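Serine protease pet (Escherichia coli, PDB 4OM9) acts as a secreted serine protease toxin of enteroaggregative E. coli, an autotransporter enterotoxin that probably cleaves the host cytoskeletal protein alpha-fodrin. Local coordinates at residues 580-585 / 598-603. Sequence-based numbering, arbitrary orientation.
Sequences KFRFDN and NADVEG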
# COMPACT_ATOMS: atom_id res chain seq x y z
N LYS A 580 3.16 2.08 -0.97
CA LYS A 580 4.21 3.09 -1.02
C LYS A 580 4.40 3.61 -2.44
O LYS A 580 4.50 2.86 -3.40
CB LYS A 580 5.53 2.53 -0.48
CG LYS A 580 5.48 2.04 0.95
CD LYS A 580 5.62 3.17 1.96
CE LYS A 580 5.79 2.63 3.38
NZ LYS A 580 6.98 1.73 3.49
N PHE A 581 4.42 4.92 -2.57
CA PHE A 581 4.71 5.56 -3.83
C PHE A 581 5.90 6.48 -3.57
O PHE A 581 5.80 7.47 -2.78
CB PHE A 581 3.49 6.31 -4.37
CG PHE A 581 2.23 5.48 -4.40
CD1 PHE A 581 1.46 5.31 -3.25
CD2 PHE A 581 1.79 4.89 -5.58
CE1 PHE A 581 0.30 4.54 -3.27
CE2 PHE A 581 0.62 4.12 -5.62
CZ PHE A 581 -0.12 3.96 -4.45
N ARG A 582 7.02 6.10 -4.17
CA ARG A 582 8.28 6.81 -4.06
C ARG A 582 8.76 7.17 -5.46
O ARG A 582 8.72 6.32 -6.38
CB ARG A 582 9.33 5.96 -3.35
CG ARG A 582 9.00 5.58 -1.89
CD ARG A 582 8.94 6.83 -1.01
NE ARG A 582 8.64 6.57 0.40
CZ ARG A 582 7.41 6.48 0.91
NH1 ARG A 582 6.34 6.61 0.12
NH2 ARG A 582 7.24 6.26 2.21
N PHE A 583 9.23 8.40 -5.61
CA PHE A 583 9.75 8.86 -6.89
C PHE A 583 10.56 10.14 -6.72
O PHE A 583 10.25 10.95 -5.86
CB PHE A 583 8.61 9.09 -7.88
CG PHE A 583 7.53 9.98 -7.34
CD1 PHE A 583 7.65 11.36 -7.39
CD2 PHE A 583 6.39 9.42 -6.77
CE1 PHE A 583 6.66 12.18 -6.86
CE2 PHE A 583 5.40 10.22 -6.26
CZ PHE A 583 5.54 11.61 -6.31
N ASP A 584 11.58 10.34 -7.55
CA ASP A 584 12.33 11.57 -7.47
C ASP A 584 11.43 12.72 -7.88
O ASP A 584 11.35 13.74 -7.19
CB ASP A 584 13.58 11.52 -8.35
CG ASP A 584 14.58 10.53 -7.83
OD1 ASP A 584 14.65 10.40 -6.59
OD2 ASP A 584 15.28 9.88 -8.65
N ASN A 585 10.72 12.53 -8.98
CA ASN A 585 9.85 13.57 -9.50
C ASN A 585 8.60 13.04 -10.18
O ASN A 585 8.63 12.09 -10.95
CB ASN A 585 10.63 14.45 -10.49
CG ASN A 585 11.78 15.18 -9.83
OD1 ASN A 585 11.58 16.21 -9.18
ND2 ASN A 585 12.99 14.66 -9.99
N ASN A 598 -5.03 5.48 2.17
CA ASN A 598 -3.97 4.49 2.34
C ASN A 598 -2.89 4.50 1.24
O ASN A 598 -2.26 3.48 1.00
CB ASN A 598 -4.58 3.09 2.44
CG ASN A 598 -5.43 2.93 3.67
OD1 ASN A 598 -6.62 3.28 3.67
ND2 ASN A 598 -4.83 2.41 4.73
N ALA A 599 -2.70 5.64 0.60
CA ALA A 599 -1.48 5.86 -0.16
C ALA A 599 -0.47 6.62 0.71
O ALA A 599 -0.81 7.57 1.41
CB ALA A 599 -1.76 6.64 -1.45
N ASP A 600 0.77 6.15 0.67
CA ASP A 600 1.89 6.76 1.35
C ASP A 600 2.82 7.25 0.25
O ASP A 600 3.57 6.46 -0.33
CB ASP A 600 2.56 5.74 2.27
CG ASP A 600 3.68 6.33 3.12
OD1 ASP A 600 4.48 7.15 2.63
OD2 ASP A 600 3.77 5.93 4.30
N VAL A 601 2.74 8.55 -0.05
CA VAL A 601 3.41 9.14 -1.21
C VAL A 601 4.56 10.04 -0.83
O VAL A 601 4.39 10.94 -0.01
CB VAL A 601 2.44 9.96 -2.09
CG1 VAL A 601 3.16 10.39 -3.37
CG2 VAL A 601 1.21 9.18 -2.43
N GLU A 602 5.71 9.83 -1.45
CA GLU A 602 6.87 10.64 -1.19
C GLU A 602 7.69 10.91 -2.46
O GLU A 602 8.19 10.00 -3.14
CB GLU A 602 7.74 9.97 -0.14
CG GLU A 602 9.12 10.53 0.05
CD GLU A 602 9.71 10.22 1.42
OE1 GLU A 602 9.33 9.18 2.02
OE2 GLU A 602 10.52 11.04 1.92
N GLY A 603 7.83 12.19 -2.75
CA GLY A 603 8.72 12.67 -3.78
C GLY A 603 8.29 14.08 -4.20
O GLY A 603 7.30 14.60 -3.70
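The guanidinium of R582 has E602 CB and OE1 over one face and the carbonyl oxygen of D600 at its edge. The F583 ring carries E602 O above its centre and G603 N nearer the rim; G603 CA makes an off-centre CH-pi contact. The F581 ring has D600 O near its edge, and its CE1 touches A599 CB at 3.5 Å. V601 CG1 meets F583 CE2 at 3.7 Å.

R582 NH1 bonds D600 O at 2.8 Å and also its neighbour's carbonyl, F581 O. Both oxygens lie close to the guanidinium plane. R582 NH2 forms a salt bridge to D600 OD1 at 2.9 Å, reaching it from above the carboxylate plane. D600 CG stands anti to the backbone N (chi1 -175°), which puts it near R582 NH2. E602 OE1 is 3.1 Å from R582 NE but well out of plane, so that bridge is charge alone.

The strands are parallel, paired through F581 N to D600 O, E602 N to F581 O and F583 N to E602 O. They belong to successive coils of the autotransporter beta-helix. M516 touches F581, F583 and V601 on the inner, apolar face. On the other face, one arginine holds two acids and two backbone carbonyls, probably offsetting the acids' repulsion.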